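Local structure of 6b protein (3AQ2) at residues R82-N87 with Y195-L200; L65-V70 with G132-I137; D55-L60 with L138-F143; G92-A97 with Y156-R161. The protein disturbs plant cell proliferation, probably by acting on the host's miRNA machinery, and carries an ADP-ribosylation fold. One frame throughout, in Å; residues are numbered along the deposited sequence.

Contact 1 of 4, residues R82-N87 with Y195-L200; sequences RLLPSN and YPIVAL
L84 and Y195 illustrate how two side chains can leave their backbones in one direction and pack along their length. Each sets CG anti to its own backbone N (chi1 -167° for L84, -165° for Y195), and they run side by side. Near the backbone the two meet at CB, with L84 CB 3.6 Å from Y195 CB. Farther out the CD2 methyl of L84 sits over the middle of the phenol ring, 4.0 Å from L84 CD2 to the Y195 ring centroid, a CH-pi contact close to the ring normal. P196 CD lies on the opposite face, displaced toward the rim, so the ring is sandwiched between a methyl and a proline methylene. Its hydroxyl reaches past both segments to a hydrogen bond with L138 O, and F44 meets the ring edge-to-face.

The second branch of L84 turns to I197, where L84 CD1 and I197 CD1 are 4.0 Å apart. Beside this, R82, just past helix 72-81, completes a Schellman motif, and R82 O receives Y195 N at 2.9 Å along a nearly straight N-H line (170°), the donor standing above the carbonyl plane. R82 CG lies alongside the Y195-P196 backbone, 3.2 Å from Y195 O and 3.6 Å from P196 CA.

A second bond, from H194 ND1, ties R82 O to the end of strand 192-194 as well as to Y195 just beyond. L83 O, by contrast, is buried without a polar partner and faces a methyl, I197 CD1, at 3.4 Å, a cost accepted within otherwise apolar packing.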
# COMPACT_ATOMS: atom_id res chain seq x y z
N ARG A 82 7.55 -9.32 1.49
CA ARG A 82 7.91 -7.93 1.20
C ARG A 82 7.67 -7.59 -0.27
O ARG A 82 8.58 -7.13 -0.97
CB ARG A 82 9.35 -7.65 1.60
CG ARG A 82 9.54 -6.29 2.22
CD ARG A 82 10.98 -6.06 2.62
NE ARG A 82 11.48 -7.08 3.53
CZ ARG A 82 12.38 -8.00 3.20
NH1 ARG A 82 12.90 -8.03 1.98
NH2 ARG A 82 12.77 -8.90 4.10
N LEU A 83 6.45 -7.85 -0.73
CA LEU A 83 6.06 -7.55 -2.10
C LEU A 83 4.87 -6.60 -2.13
O LEU A 83 4.05 -6.59 -1.22
CB LEU A 83 5.69 -8.82 -2.86
CG LEU A 83 6.76 -9.91 -2.95
CD1 LEU A 83 6.19 -11.22 -3.46
CD2 LEU A 83 7.92 -9.44 -3.83
N LEU A 84 4.81 -5.81 -3.20
CA LEU A 84 3.64 -4.99 -3.45
C LEU A 84 3.11 -5.33 -4.86
O LEU A 84 3.89 -5.37 -5.81
CB LEU A 84 4.02 -3.52 -3.35
CG LEU A 84 2.86 -2.53 -3.29
CD1 LEU A 84 2.11 -2.62 -1.95
CD2 LEU A 84 3.37 -1.13 -3.55
N PRO A 85 1.79 -5.59 -4.98
CA PRO A 85 1.21 -5.92 -6.29
C PRO A 85 0.79 -4.69 -7.08
O PRO A 85 0.49 -3.64 -6.49
CB PRO A 85 -0.05 -6.70 -5.92
CG PRO A 85 -0.51 -6.08 -4.64
CD PRO A 85 0.76 -5.61 -3.91
N SER A 86 0.77 -4.81 -8.40
CA SER A 86 0.02 -3.85 -9.20
C SER A 86 -1.47 -4.15 -9.01
O SER A 86 -1.87 -5.30 -8.74
CB SER A 86 0.38 -3.95 -10.68
OG SER A 86 0.07 -5.25 -11.16
N ASN A 87 -2.29 -3.11 -9.12
CA ASN A 87 -3.75 -3.27 -9.12
C ASN A 87 -4.40 -2.47 -10.25
O ASN A 87 -5.59 -2.17 -10.21
CB ASN A 87 -4.35 -2.90 -7.75
CG ASN A 87 -3.95 -1.51 -7.30
OD1 ASN A 87 -3.41 -0.72 -8.08
ND2 ASN A 87 -4.23 -1.20 -6.02
N TYR A 195 8.99 -4.51 -2.07
CA TYR A 195 8.55 -3.26 -1.44
C TYR A 195 8.23 -3.49 0.04
O TYR A 195 7.59 -4.49 0.37
CB TYR A 195 7.30 -2.74 -2.16
CG TYR A 195 6.96 -1.29 -1.85
CD1 TYR A 195 7.39 -0.27 -2.71
CD2 TYR A 195 6.22 -0.96 -0.71
CE1 TYR A 195 7.08 1.07 -2.43
CE2 TYR A 195 5.92 0.37 -0.42
CZ TYR A 195 6.35 1.37 -1.29
OH TYR A 195 6.04 2.69 -1.01
N PRO A 196 8.69 -2.58 0.93
CA PRO A 196 8.46 -2.83 2.36
C PRO A 196 6.99 -2.69 2.73
O PRO A 196 6.33 -1.74 2.32
CB PRO A 196 9.27 -1.73 3.05
CG PRO A 196 10.23 -1.22 1.99
CD PRO A 196 9.44 -1.33 0.72
N ILE A 197 6.50 -3.66 3.50
CA ILE A 197 5.13 -3.64 3.99
C ILE A 197 5.18 -3.38 5.49
O ILE A 197 5.90 -4.07 6.21
CB ILE A 197 4.41 -4.99 3.69
CG1 ILE A 197 4.49 -5.34 2.19
CG2 ILE A 197 2.95 -4.94 4.19
CD1 ILE A 197 3.91 -4.27 1.23
N VAL A 198 4.45 -2.37 5.96
CA VAL A 198 4.42 -2.07 7.39
C VAL A 198 3.58 -3.11 8.13
O VAL A 198 4.03 -3.70 9.12
CB VAL A 198 3.89 -0.65 7.67
CG1 VAL A 198 3.82 -0.40 9.18
CG2 VAL A 198 4.77 0.38 6.97
N ALA A 199 2.37 -3.34 7.63
CA ALA A 199 1.44 -4.26 8.26
C ALA A 199 0.48 -4.84 7.23
O ALA A 199 0.33 -4.30 6.13
CB ALA A 199 0.65 -3.54 9.36
N LEU A 200 -0.17 -5.95 7.59
CA LEU A 200 -1.29 -6.47 6.79
C LEU A 200 -2.46 -6.75 7.73
O LEU A 200 -2.27 -6.94 8.94
CB LEU A 200 -0.90 -7.72 6.00
CG LEU A 200 -0.63 -9.04 6.74
CD1 LEU A 200 -0.99 -10.24 5.87
CD2 LEU A 200 0.84 -9.14 7.20

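Contact 2 of 4, residues L65-V70 with G132-I137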
# COMPACT_ATOMS: atom_id res chain seq x y z
N LEU A 65 0.32 6.23 7.19
CA LEU A 65 0.12 5.04 6.39
C LEU A 65 -0.93 5.26 5.31
O LEU A 65 -1.91 6.01 5.51
CB LEU A 65 -0.33 3.88 7.28
CG LEU A 65 0.64 3.40 8.37
CD1 LEU A 65 -0.05 2.36 9.24
CD2 LEU A 65 1.93 2.83 7.76
N THR A 66 -0.73 4.60 4.18
CA THR A 66 -1.80 4.44 3.18
C THR A 66 -2.01 2.95 2.93
O THR A 66 -1.21 2.11 3.37
CB THR A 66 -1.53 5.22 1.88
OG1 THR A 66 -0.25 4.86 1.35
CG2 THR A 66 -1.56 6.74 2.15
N TYR A 67 -3.07 2.63 2.20
CA TYR A 67 -3.56 1.25 2.13
C TYR A 67 -3.68 0.76 0.70
O TYR A 67 -4.19 1.48 -0.17
CB TYR A 67 -4.91 1.13 2.88
CG TYR A 67 -4.75 1.61 4.31
CD1 TYR A 67 -5.01 2.93 4.68
CD2 TYR A 67 -4.27 0.74 5.29
CE1 TYR A 67 -4.82 3.36 5.99
CE2 TYR A 67 -4.08 1.16 6.60
CZ TYR A 67 -4.34 2.46 6.94
OH TYR A 67 -4.16 2.88 8.25
N VAL A 68 -3.18 -0.45 0.47
CA VAL A 68 -3.37 -1.13 -0.82
C VAL A 68 -4.27 -2.33 -0.52
O VAL A 68 -3.88 -3.24 0.20
CB VAL A 68 -2.04 -1.56 -1.48
CG1 VAL A 68 -2.31 -2.36 -2.74
CG2 VAL A 68 -1.19 -0.33 -1.80
N TYR A 69 -5.49 -2.29 -1.06
CA TYR A 69 -6.48 -3.32 -0.78
C TYR A 69 -6.25 -4.57 -1.64
O TYR A 69 -5.92 -4.48 -2.83
CB TYR A 69 -7.89 -2.74 -0.93
CG TYR A 69 -8.15 -1.74 0.18
CD1 TYR A 69 -7.93 -0.37 -0.01
CD2 TYR A 69 -8.52 -2.19 1.45
CE1 TYR A 69 -8.14 0.54 1.04
CE2 TYR A 69 -8.73 -1.29 2.50
CZ TYR A 69 -8.54 0.06 2.29
OH TYR A 69 -8.74 0.91 3.36
N VAL A 70 -6.40 -5.74 -1.01
CA VAL A 70 -6.06 -7.02 -1.65
C VAL A 70 -6.97 -8.14 -1.12
O VAL A 70 -7.72 -7.94 -0.17
CB VAL A 70 -4.57 -7.42 -1.37
CG1 VAL A 70 -3.60 -6.39 -1.95
CG2 VAL A 70 -4.32 -7.58 0.13
N GLY A 132 -10.97 -7.54 0.46
CA GLY A 132 -11.36 -7.93 1.82
C GLY A 132 -10.24 -7.79 2.84
O GLY A 132 -10.50 -7.86 4.03
N PHE A 133 -9.00 -7.64 2.35
CA PHE A 133 -7.81 -7.51 3.19
C PHE A 133 -6.99 -6.30 2.75
O PHE A 133 -7.35 -5.64 1.77
CB PHE A 133 -6.97 -8.80 3.13
CG PHE A 133 -7.63 -9.94 3.85
CD1 PHE A 133 -8.75 -10.56 3.31
CD2 PHE A 133 -7.18 -10.34 5.11
CE1 PHE A 133 -9.42 -11.58 4.00
CE2 PHE A 133 -7.84 -11.37 5.81
CZ PHE A 133 -8.95 -11.99 5.24
N PHE A 134 -5.93 -5.97 3.47
CA PHE A 134 -5.14 -4.80 3.09
C PHE A 134 -3.67 -4.97 3.43
O PHE A 134 -3.30 -5.73 4.33
CB PHE A 134 -5.66 -3.52 3.77
CG PHE A 134 -5.47 -3.51 5.28
CD1 PHE A 134 -4.28 -3.03 5.85
CD2 PHE A 134 -6.47 -3.99 6.13
CE1 PHE A 134 -4.08 -3.02 7.24
CE2 PHE A 134 -6.29 -3.98 7.54
CZ PHE A 134 -5.10 -3.51 8.09
N LEU A 135 -2.86 -4.22 2.69
CA LEU A 135 -1.46 -3.99 3.00
C LEU A 135 -1.35 -2.52 3.41
O LEU A 135 -1.81 -1.64 2.69
CB LEU A 135 -0.60 -4.24 1.75
CG LEU A 135 -0.72 -5.65 1.14
CD1 LEU A 135 -0.02 -5.72 -0.20
CD2 LEU A 135 -0.18 -6.68 2.11
N ALA A 136 -0.77 -2.26 4.57
CA ALA A 136 -0.51 -0.89 5.01
C ALA A 136 0.94 -0.54 4.67
O ALA A 136 1.87 -1.28 5.02
CB ALA A 136 -0.78 -0.77 6.51
N ILE A 137 1.11 0.59 3.98
CA ILE A 137 2.43 0.98 3.51
C ILE A 137 2.74 2.44 3.80
O ILE A 137 1.84 3.24 4.05
CB ILE A 137 2.58 0.78 1.97
CG1 ILE A 137 1.55 1.65 1.20
CG2 ILE A 137 2.52 -0.72 1.60
CD1 ILE A 137 1.90 1.78 -0.30
O HOH W 1 2.04 6.36 2.93
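F134 places CG between its backbone N and carbonyl carbon (chi1 67°), whereas Y67 places CG anti to its carbonyl carbon (chi1 -56°), and the two side chains lie side by side on one face of the sheet. The tyrosine turns its edge toward the phenylalanine face in an offset edge-to-face pair, the Y67 and F134 ring centroids 5.7 Å apart and the planes 82° from each other. The closest atoms are Y67 CD2 and F134 CD1, at 3.8 Å. The same tyrosine touches its cross-strand partner, with Y67 CE2 3.8 Å from A136 CB. Y69 touches F134 nearer the backbone, Y69 CD2 lying 3.9 Å from F134 CB, while its hydroxyl is bonded to M98 O.

The reverse face carries T66, V68, V70, L135, I137 and the start of F133, whose ring leads away from the pairing. V70 CG1 meets L135 CD1 at 4.0 Å with the side chains at about a right angle, and V68 CG2 reaches I137 CD1, also at 4.0 Å. Helix 72-81 touches V70 and L135 here, whereas helix 20-38 reaches Y67 and A136 on the aromatic face.

Between the two faces, T66 with I137, V68 with L135 and V70 with F133 form reciprocal hydrogen-bonded pairs of an antiparallel sheet. At the far end G132 and F133 both oppose V70, a classic beta bulge, and V70 N approaches F133 O from above the carbonyl plane. Those six bonds serve the paired residues alone; Y67, F134 and A136 bond to neighbouring segments, and the faces are packed by aromatic and by mainly aliphatic groups.

Contact 3 of 4, residues D55-L60 with L138-F143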
# COMPACT_ATOMS: atom_id res chain seq x y z
N ASP A 55 18.68 1.05 -5.55
CA ASP A 55 18.13 1.80 -6.70
C ASP A 55 17.62 3.18 -6.24
O ASP A 55 17.92 3.61 -5.12
CB ASP A 55 17.09 0.98 -7.49
CG ASP A 55 15.75 0.79 -6.76
OD1 ASP A 55 15.47 1.47 -5.74
OD2 ASP A 55 14.96 -0.05 -7.25
N ASP A 56 16.87 3.87 -7.09
CA ASP A 56 16.52 5.26 -6.79
C ASP A 56 15.25 5.44 -5.94
O ASP A 56 14.92 6.57 -5.56
CB ASP A 56 16.42 6.09 -8.07
CG ASP A 56 17.76 6.25 -8.76
OD1 ASP A 56 18.75 6.54 -8.06
OD2 ASP A 56 17.82 6.09 -10.00
N GLU A 57 14.54 4.36 -5.64
CA GLU A 57 13.25 4.47 -4.95
C GLU A 57 13.44 4.53 -3.43
O GLU A 57 14.14 3.69 -2.87
CB GLU A 57 12.31 3.32 -5.33
CG GLU A 57 10.88 3.56 -4.86
CD GLU A 57 9.85 2.61 -5.49
OE1 GLU A 57 10.25 1.66 -6.20
OE2 GLU A 57 8.65 2.85 -5.28
N TYR A 58 12.81 5.50 -2.78
CA TYR A 58 12.94 5.63 -1.32
C TYR A 58 11.60 5.93 -0.67
O TYR A 58 10.76 6.61 -1.26
CB TYR A 58 13.97 6.72 -0.96
CG TYR A 58 13.59 8.11 -1.44
CD1 TYR A 58 12.75 8.91 -0.68
CD2 TYR A 58 14.09 8.62 -2.65
CE1 TYR A 58 12.39 10.19 -1.10
CE2 TYR A 58 13.72 9.91 -3.08
CZ TYR A 58 12.87 10.68 -2.29
OH TYR A 58 12.49 11.96 -2.67
N LEU A 59 11.39 5.38 0.52
CA LEU A 59 10.19 5.65 1.29
C LEU A 59 10.39 6.91 2.09
O LEU A 59 11.47 7.14 2.65
CB LEU A 59 9.86 4.51 2.27
CG LEU A 59 9.77 3.08 1.74
CD1 LEU A 59 9.32 2.16 2.87
CD2 LEU A 59 8.82 2.99 0.57
N LEU A 60 9.31 7.68 2.18
CA LEU A 60 9.24 8.85 3.03
C LEU A 60 8.40 8.40 4.23
O LEU A 60 7.19 8.21 4.11
CB LEU A 60 8.55 10.01 2.29
CG LEU A 60 9.14 10.53 0.96
CD1 LEU A 60 8.99 9.52 -0.17
CD2 LEU A 60 8.46 11.82 0.56
N LEU A 138 4.04 2.75 3.80
CA LEU A 138 4.50 4.12 3.64
C LEU A 138 4.94 4.25 2.19
O LEU A 138 5.65 3.39 1.65
CB LEU A 138 5.65 4.40 4.60
CG LEU A 138 5.15 4.48 6.05
CD1 LEU A 138 6.30 4.28 7.02
CD2 LEU A 138 4.44 5.81 6.32
N MET A 139 4.46 5.30 1.53
CA MET A 139 4.67 5.46 0.09
C MET A 139 6.04 6.05 -0.23
O MET A 139 6.57 6.89 0.51
CB MET A 139 3.59 6.36 -0.50
CG MET A 139 2.23 5.69 -0.52
SD MET A 139 0.94 6.79 -1.12
CE MET A 139 1.09 8.12 0.07
N SER A 140 6.61 5.58 -1.34
CA SER A 140 7.85 6.11 -1.88
C SER A 140 7.60 7.41 -2.65
O SER A 140 6.45 7.83 -2.83
CB SER A 140 8.46 5.09 -2.83
OG SER A 140 7.71 5.05 -4.03
N GLN A 141 8.66 8.03 -3.14
CA GLN A 141 8.52 9.28 -3.88
C GLN A 141 7.87 9.05 -5.25
O GLN A 141 7.47 10.01 -5.91
CB GLN A 141 9.85 10.03 -4.00
CG GLN A 141 10.71 9.65 -5.22
CD GLN A 141 11.52 8.36 -5.06
OE1 GLN A 141 11.16 7.45 -4.31
NE2 GLN A 141 12.63 8.29 -5.79
N LEU A 142 7.75 7.79 -5.66
CA LEU A 142 7.14 7.46 -6.95
C LEU A 142 5.61 7.44 -6.91
O LEU A 142 4.97 7.31 -7.96
CB LEU A 142 7.69 6.15 -7.51
CG LEU A 142 9.21 6.09 -7.70
CD1 LEU A 142 9.58 4.73 -8.24
CD2 LEU A 142 9.70 7.18 -8.64
N PHE A 143 5.03 7.54 -5.72
CA PHE A 143 3.58 7.67 -5.62
C PHE A 143 3.21 9.14 -5.80
O PHE A 143 3.75 10.02 -5.11
CB PHE A 143 3.09 7.19 -4.25
CG PHE A 143 3.01 5.68 -4.11
CD1 PHE A 143 4.15 4.93 -3.79
CD2 PHE A 143 1.80 5.01 -4.30
CE1 PHE A 143 4.07 3.54 -3.64
CE2 PHE A 143 1.71 3.63 -4.16
CZ PHE A 143 2.86 2.89 -3.81
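Q141, E57 and L60 give up much of their surface here, and the glutamine leads. Its chain bends sharply at chi2 (-81°), which turns CD back over the Y58 ring. The amide lies stacked on that face, its plane 22° from the ring plane, with Q141 CD 3.3 Å from Y58 CE2. Both ends of the amide are employed. Q141 NE2 donates to D56 O at 2.9 Å, nearly in the amide plane, and Q141 OE1 accepts from Y58 N at 3.0 Å along an almost perfectly straight N-H line (178°). One side chain thus imitates a strand, bonding to the backbone on both sides of E57.

E57 stretches out beyond CG to bring its carboxylate to the serine: S140 OG donates to E57 OE2 at 2.7 Å, on the anti lone pair. L142 CD1 packs against E57 CD at 3.5 Å, and the other oxygen, OE1, forms a salt bridge with R161. L60 lays a methyl on the opposing backbone, L60 CD1 being 3.3 Å from Q141 N, while L60 N makes a weak bond to M139 O.

Between these anchors, Q141 N bonds to Y58 O. Farther back in its own segment, D55 OD1 accepts from E57 N, an Asx turn. S140 OG also accepts from L142 N, an ST turn leading the type I beta turn S140-F143, which a single beta bridge, L59 with S140, joins to strand 58-60 and its partner strand 41-43.

Contact 4 of 4, residues G92-A97 with Y156-R161; sequences GTVATA and YGWYAR
Strand 93-96 forms one edge of a three-stranded antiparallel sheet, and its pairing with strand 154-161 is a case of side-chain chemistry built onto regular backbone pairing. T93 with R161 and A95 with Y159 are the hydrogen-bonded pairs; V94 with A160 and T96 with W158 are the non-hydrogen-bonded ones. In the last of these the threonine lies against the indole. T96 CB stands 3.5 Å from the centroid of the W158 six-membered ring, only 6° off its normal, in a CH-pi contact. The hydroxyl oxygen is above the same ring system but nearer its rim, T96 OG1 being 3.3 Å from W158 CE2. V94 approaches differently, in the ring plane at the edge, with V94 CG1 3.5 Å from W158 CE3. Helix 105-115 packs on the indole too, and R147 adds a cation-pi contact.

Because T96 holds OG1 anti to its backbone N (chi1 -178°), the hydroxyl can donate to G157 O at 3.0 Å. A97 N gives the same carbonyl a second bond, 2.9 Å from A97 N to G157 O, and T96 OG1 is also bonded to M98 N.

At the other end R161 extends fully from CG to NE. A water accepts from R161 NH1 at 2.9 Å and donates to T93 OG1, itself bonded to P85 O, also at 2.9 Å, while NH2 pairs with E57. Polar groups thus gather at both ends, a doubly gripped carbonyl at one and a guanidinium probably offset by the glutamate at the other, with V94, A95 and A160 between.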
# COMPACT_ATOMS: atom_id res chain seq x y z
N GLY A 92 0.72 -0.24 -12.48
CA GLY A 92 0.31 0.76 -11.50
C GLY A 92 -0.10 0.14 -10.19
O GLY A 92 -0.76 -0.90 -10.16
N THR A 93 0.29 0.79 -9.09
CA THR A 93 -0.24 0.44 -7.78
C THR A 93 -0.92 1.67 -7.17
O THR A 93 -0.27 2.69 -6.93
CB THR A 93 0.85 -0.05 -6.82
OG1 THR A 93 1.54 -1.17 -7.41
CG2 THR A 93 0.22 -0.47 -5.47
N VAL A 94 -2.23 1.53 -6.94
CA VAL A 94 -3.03 2.60 -6.37
C VAL A 94 -3.23 2.34 -4.88
O VAL A 94 -3.67 1.25 -4.47
CB VAL A 94 -4.40 2.72 -7.10
CG1 VAL A 94 -5.31 3.72 -6.41
CG2 VAL A 94 -4.21 3.08 -8.57
N ALA A 95 -2.89 3.35 -4.08
CA ALA A 95 -3.07 3.30 -2.63
C ALA A 95 -3.97 4.45 -2.20
O ALA A 95 -4.08 5.45 -2.89
CB ALA A 95 -1.72 3.37 -1.92
N THR A 96 -4.62 4.30 -1.05
CA THR A 96 -5.47 5.38 -0.54
C THR A 96 -5.25 5.62 0.94
O THR A 96 -4.90 4.70 1.68
CB THR A 96 -6.98 5.10 -0.83
OG1 THR A 96 -7.77 6.22 -0.36
CG2 THR A 96 -7.47 3.79 -0.17
N ALA A 97 -5.49 6.87 1.35
CA ALA A 97 -5.52 7.23 2.76
C ALA A 97 -6.79 6.71 3.46
O ALA A 97 -6.84 6.70 4.70
CB ALA A 97 -5.37 8.75 2.93
N TYR A 156 -9.68 12.45 1.85
CA TYR A 156 -8.80 11.28 1.77
C TYR A 156 -8.10 11.23 0.42
O TYR A 156 -8.76 11.20 -0.63
CB TYR A 156 -9.60 9.99 1.99
CG TYR A 156 -10.21 9.94 3.36
CD1 TYR A 156 -11.50 10.42 3.58
CD2 TYR A 156 -9.48 9.49 4.46
CE1 TYR A 156 -12.06 10.42 4.85
CE2 TYR A 156 -10.02 9.49 5.73
CZ TYR A 156 -11.31 9.95 5.92
OH TYR A 156 -11.86 9.96 7.19
N GLY A 157 -6.77 11.21 0.44
CA GLY A 157 -6.02 11.17 -0.81
C GLY A 157 -6.02 9.78 -1.44
O GLY A 157 -6.14 8.76 -0.74
N TRP A 158 -5.94 9.77 -2.77
CA TRP A 158 -5.67 8.59 -3.58
C TRP A 158 -4.35 8.82 -4.31
O TRP A 158 -4.08 9.94 -4.77
CB TRP A 158 -6.79 8.38 -4.61
CG TRP A 158 -8.00 7.82 -3.95
CD1 TRP A 158 -8.93 8.50 -3.20
CD2 TRP A 158 -8.36 6.44 -3.89
NE1 TRP A 158 -9.87 7.61 -2.70
CE2 TRP A 158 -9.54 6.35 -3.12
CE3 TRP A 158 -7.82 5.26 -4.43
CZ2 TRP A 158 -10.19 5.12 -2.86
CZ3 TRP A 158 -8.46 4.04 -4.19
CH2 TRP A 158 -9.63 3.99 -3.40
N TYR A 159 -3.55 7.76 -4.40
CA TYR A 159 -2.17 7.86 -4.90
C TYR A 159 -1.90 6.74 -5.86
O TYR A 159 -2.46 5.66 -5.73
CB TYR A 159 -1.16 7.77 -3.75
CG TYR A 159 -1.37 8.81 -2.67
CD1 TYR A 159 -2.31 8.62 -1.66
CD2 TYR A 159 -0.62 9.98 -2.66
CE1 TYR A 159 -2.51 9.57 -0.66
CE2 TYR A 159 -0.81 10.96 -1.66
CZ TYR A 159 -1.76 10.73 -0.68
OH TYR A 159 -1.94 11.69 0.30
N ALA A 160 -1.02 6.99 -6.83
CA ALA A 160 -0.64 5.93 -7.75
C ALA A 160 0.86 5.94 -7.98
O ALA A 160 1.45 7.01 -8.19
CB ALA A 160 -1.37 6.10 -9.06
N ARG A 161 1.45 4.74 -7.92
CA ARG A 161 2.81 4.49 -8.38
C ARG A 161 2.72 3.94 -9.79
O ARG A 161 2.10 2.89 -10.03
CB ARG A 161 3.49 3.46 -7.47
CG ARG A 161 4.94 3.17 -7.81
CD ARG A 161 5.45 2.01 -6.93
NE ARG A 161 6.87 1.74 -7.16
CZ ARG A 161 7.33 1.04 -8.20
NH1 ARG A 161 6.49 0.56 -9.12
NH2 ARG A 161 8.64 0.82 -8.34
O HOH W 2 3.61 0.07 -8.99

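The four contacts adjoin one another in one fold. Contacts 1 and 2, with centres about 8 Å apart, share a sheet, A199 O lying 2.8 Å from A136 N. A single probable backbone hydrogen bond, Y67 N to T96 O at 2.8 Å, links contact 2 to contact 4, whose centres are about 10 Å apart. N87 OD1, 2.8 Å from V94 N, joins contacts 1 and 4 directly. Contact 3 is more peripheral, about 16 Å from contact 2 between centres, yet it packs on that contact through M139 and F143. Among its other ties, the salt bridge E57 OE1 to R161 NH2 at 2.8 Å reaches contact 4, and Y195 OH to L138 O, also 2.8 Å, reaches contact 1.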